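Local coordinates for thioredoxin (Thermosipho africanus, PDB 6MOS), which probably catalyses thiol-disulfide exchange as a small thioredoxin of a thermophilic bacterium, using a redox-active cysteine pair of the CxxC type at a helix start, at residues M28-F33 and P80-D86. Sequence-based numbering, arbitrary orientation.
Sequences MKIEYF and PTVIILD
Pairing of Lys-29 to Phe-33 with Thr-81 to Leu-85 is an antiparallel ladder between the two central strands of the thioredoxin-fold sheet, flanked by strands 58-63 and 89-95. The strand axes run at 162°, and three hydrogen-bonded pairs, Lys-29/Leu-85, Glu-31/Ile-83 and Phe-33/Thr-81, give six backbone bonds. The middle is regular: Glu-31 N reaches Ile-83 O at 2.9 Å with 175° at the hydrogen. The end bond from Thr-81 N to Phe-33 O lengthens to 3.2 Å. Lys-29, Glu-31, Phe-33, Thr-81, Ile-83 and Leu-85 share one face. There Phe-33, its CG beside the backbone N (chi1 -61°), places CE1 3.6 Å from Ile-83 CD1, while Leu-85 CD1 lies 3.8 Å from Glu-31 CD. Lys-29 NZ, salt-bridged also to Glu-60, forms a salt bridge to the anti lone pair of Glu-31 OE2 (2.8 Å); OE1 takes Tyr-70 OH. On the other face, Tyr-32 CD1 meets Val-82 CG2 at 3.8 Å, the methyl at the ring edge, and Tyr-32 OH hydrogen-bonds to the backbone O of disulfide-forming Cys-41. Pro-80, after the cis peptide bond characteristic of thioredoxins, also touches Cys-41. Apolar packing thus flanks the ladder, and the buried Glu-31 carboxylate has both oxygens paired.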
ATOM      1  N   MET A  28     -10.894   6.207   1.491  1.00 32.14           N
ATOM      2  CA  MET A  28      -9.678   5.425   1.773  1.00 29.57           C
ATOM      3  C   MET A  28      -8.608   5.664   0.724  1.00 38.34           C
ATOM      4  O   MET A  28      -8.846   6.309  -0.298  1.00 39.54           O
ATOM      5  CB  MET A  28      -9.990   3.936   1.855  1.00 32.06           C
ATOM      6  CG  MET A  28     -10.808   3.542   3.068  1.00 39.34           C
ATOM      7  SD  MET A  28     -11.198   1.791   2.995  1.00 47.38           S
ATOM      8  CE  MET A  28      -9.614   1.049   3.393  1.00 34.22           C
ATOM      9  N   LYS A  29      -7.418   5.132   0.980  1.00 31.25           N
ATOM     10  CA  LYS A  29      -6.307   5.338   0.070  1.00 25.75           C
ATOM     11  C   LYS A  29      -5.288   4.248   0.330  1.00 21.93           C
ATOM     12  O   LYS A  29      -5.049   3.883   1.485  1.00 29.53           O
ATOM     13  CB  LYS A  29      -5.649   6.705   0.267  1.00 24.36           C
ATOM     14  CG  LYS A  29      -4.689   7.060  -0.843  1.00 28.02           C
ATOM     15  CD  LYS A  29      -3.662   8.078  -0.392  1.00 33.62           C
ATOM     16  CE  LYS A  29      -2.751   8.445  -1.543  1.00 33.84           C
ATOM     17  NZ  LYS A  29      -1.783   9.522  -1.185  1.00 29.31           N
ATOM     18  N   ILE A  30      -4.714   3.722  -0.748  1.00 24.41           N
ATOM     19  CA  ILE A  30      -3.563   2.832  -0.679  1.00 19.25           C
ATOM     20  C   ILE A  30      -2.335   3.599  -1.140  1.00 21.65           C
ATOM     21  O   ILE A  30      -2.355   4.232  -2.199  1.00 24.85           O
ATOM     22  CB  ILE A  30      -3.763   1.577  -1.541  1.00 26.01           C
ATOM     23  CG1 ILE A  30      -4.991   0.797  -1.049  1.00 34.06           C
ATOM     24  CG2 ILE A  30      -2.471   0.735  -1.564  1.00 26.36           C
ATOM     25  CD1 ILE A  30      -5.394  -0.348  -1.959  1.00 34.29           C
ATOM     26  N   GLU A  31      -1.266   3.537  -0.350  1.00 22.48           N
ATOM     27  CA  GLU A  31       0.030   4.078  -0.737  1.00 18.46           C
ATOM     28  C   GLU A  31       0.985   2.906  -0.908  1.00 22.24           C
ATOM     29  O   GLU A  31       1.151   2.107   0.016  1.00 24.35           O
ATOM     30  CB  GLU A  31       0.542   5.075   0.301  1.00 16.58           C
ATOM     31  CG  GLU A  31      -0.245   6.415   0.189  1.00 21.44           C
ATOM     32  CD  GLU A  31       0.218   7.506   1.143  1.00 26.76           C
ATOM     33  OE1 GLU A  31       1.003   7.215   2.046  1.00 28.45           O
ATOM     34  OE2 GLU A  31      -0.236   8.681   1.001  1.00 28.36           O
ATOM     35  N   TYR A  32       1.582   2.797  -2.095  1.00 17.61           N
ATOM     36  CA  TYR A  32       2.445   1.673  -2.457  1.00 20.30           C
ATOM     37  C   TYR A  32       3.843   2.228  -2.686  1.00 21.88           C
ATOM     38  O   TYR A  32       4.052   2.987  -3.632  1.00 22.45           O
ATOM     39  CB  TYR A  32       1.921   0.988  -3.713  1.00 21.73           C
ATOM     40  CG  TYR A  32       2.708  -0.230  -4.123  1.00 21.69           C
ATOM     41  CD1 TYR A  32       2.570  -1.413  -3.429  1.00 22.72           C
ATOM     42  CD2 TYR A  32       3.567  -0.194  -5.212  1.00 20.16           C
ATOM     43  CE1 TYR A  32       3.295  -2.532  -3.791  1.00 26.05           C
ATOM     44  CE2 TYR A  32       4.303  -1.315  -5.589  1.00 28.44           C
ATOM     45  CZ  TYR A  32       4.157  -2.478  -4.870  1.00 26.56           C
ATOM     46  OH  TYR A  32       4.868  -3.612  -5.229  1.00 31.46           O
ATOM     47  N   PHE A  33       4.792   1.854  -1.832  1.00 21.53           N
ATOM     48  CA  PHE A  33       6.160   2.362  -1.906  1.00 20.29           C
ATOM     49  C   PHE A  33       7.040   1.340  -2.605  1.00 25.49           C
ATOM     50  O   PHE A  33       7.052   0.164  -2.228  1.00 19.92           O
ATOM     51  CB  PHE A  33       6.716   2.678  -0.518  1.00 18.74           C
ATOM     52  CG  PHE A  33       5.928   3.729   0.227  1.00 21.25           C
ATOM     53  CD1 PHE A  33       4.813   3.377   0.977  1.00 23.23           C
ATOM     54  CD2 PHE A  33       6.308   5.062   0.177  1.00 26.54           C
ATOM     55  CE1 PHE A  33       4.080   4.343   1.670  1.00 23.48           C
ATOM     56  CE2 PHE A  33       5.584   6.039   0.864  1.00 23.80           C
ATOM     57  CZ  PHE A  33       4.471   5.681   1.606  1.00 23.08           C
ATOM     58  N   PRO A  80       8.784  -3.805  -0.998  1.00 21.40           N
ATOM     59  CA  PRO A  80       7.572  -2.970  -1.025  1.00 22.62           C
ATOM     60  C   PRO A  80       7.081  -2.619   0.377  1.00 24.73           C
ATOM     61  O   PRO A  80       7.294  -3.395   1.317  1.00 23.76           O
ATOM     62  CB  PRO A  80       6.570  -3.848  -1.771  1.00 26.68           C
ATOM     63  CG  PRO A  80       7.004  -5.253  -1.455  1.00 24.51           C
ATOM     64  CD  PRO A  80       8.521  -5.194  -1.419  1.00 23.08           C
ATOM     65  N   THR A  81       6.474  -1.441   0.538  1.00 23.61           N
ATOM     66  CA  THR A  81       5.710  -1.131   1.735  1.00 17.52           C
ATOM     67  C   THR A  81       4.322  -0.711   1.280  1.00 19.82           C
ATOM     68  O   THR A  81       4.186   0.010   0.290  1.00 20.09           O
ATOM     69  CB  THR A  81       6.363  -0.024   2.597  1.00 18.92           C
ATOM     70  OG1 THR A  81       7.581  -0.495   3.199  1.00 23.46           O
ATOM     71  CG2 THR A  81       5.416   0.456   3.697  1.00 25.38           C
ATOM     72  N   VAL A  82       3.298  -1.203   1.969  1.00 22.41           N
ATOM     73  CA  VAL A  82       1.910  -0.876   1.660  1.00 20.06           C
ATOM     74  C   VAL A  82       1.309  -0.202   2.882  1.00 23.71           C
ATOM     75  O   VAL A  82       1.398  -0.731   3.993  1.00 24.83           O
ATOM     76  CB  VAL A  82       1.093  -2.121   1.267  1.00 25.11           C
ATOM     77  CG1 VAL A  82      -0.359  -1.739   1.050  1.00 24.44           C
ATOM     78  CG2 VAL A  82       1.649  -2.740   0.002  1.00 23.26           C
ATOM     79  N   ILE A  83       0.709   0.973   2.687  1.00 22.26           N
ATOM     80  CA  ILE A  83       0.025   1.662   3.771  1.00 19.26           C
ATOM     81  C   ILE A  83      -1.417   1.856   3.335  1.00 22.64           C
ATOM     82  O   ILE A  83      -1.670   2.375   2.245  1.00 20.04           O
ATOM     83  CB  ILE A  83       0.691   3.007   4.114  1.00 21.28           C
ATOM     84  CG1 ILE A  83       2.155   2.799   4.525  1.00 24.93           C
ATOM     85  CG2 ILE A  83      -0.040   3.696   5.259  1.00 22.55           C
ATOM     86  CD1 ILE A  83       2.821   4.063   5.023  1.00 24.64           C
ATOM     87  N   ILE A  84      -2.359   1.382   4.148  1.00 22.77           N
ATOM     88  CA  ILE A  84      -3.778   1.637   3.925  1.00 22.38           C
ATOM     89  C   ILE A  84      -4.189   2.806   4.811  1.00 23.79           C
ATOM     90  O   ILE A  84      -3.866   2.833   6.006  1.00 24.66           O
ATOM     91  CB  ILE A  84      -4.618   0.380   4.212  1.00 31.19           C
ATOM     92  CG1 ILE A  84      -4.081  -0.801   3.391  1.00 25.55           C
ATOM     93  CG2 ILE A  84      -6.075   0.641   3.883  1.00 28.98           C
ATOM     94  CD1 ILE A  84      -4.729  -2.133   3.721  1.00 36.61           C
ATOM     95  N   LEU A  85      -4.870   3.790   4.231  1.00 26.63           N
ATOM     96  CA  LEU A  85      -5.257   4.973   4.981  1.00 26.98           C
ATOM     97  C   LEU A  85      -6.733   5.268   4.779  1.00 27.35           C
ATOM     98  O   LEU A  85      -7.338   4.876   3.776  1.00 26.98           O
ATOM     99  CB  LEU A  85      -4.439   6.212   4.579  1.00 26.46           C
ATOM    100  CG  LEU A  85      -2.920   6.128   4.735  1.00 24.85           C
ATOM    101  CD1 LEU A  85      -2.274   5.783   3.401  1.00 29.18           C
ATOM    102  CD2 LEU A  85      -2.346   7.408   5.304  1.00 39.44           C
ATOM    103  N   ASP A  86      -7.292   5.990   5.747  0.79 27.28           N
ATOM    104  CA  ASP A  86      -8.648   6.515   5.670  0.79 34.28           C
ATOM    105  C   ASP A  86      -8.637   7.900   6.296  0.79 37.41           C
ATOM    106  O   ASP A  86      -8.319   8.036   7.481  0.79 41.31           O
ATOM    107  CB  ASP A  86      -9.634   5.600   6.394  0.79 35.20           C
ATOM    108  CG  ASP A  86     -11.071   6.057   6.251  0.79 47.71           C
ATOM    109  OD1 ASP A  86     -11.345   6.911   5.379  0.79 52.35           O
ATOM    110  OD2 ASP A  86     -11.925   5.556   7.010  0.79 46.61           O
TER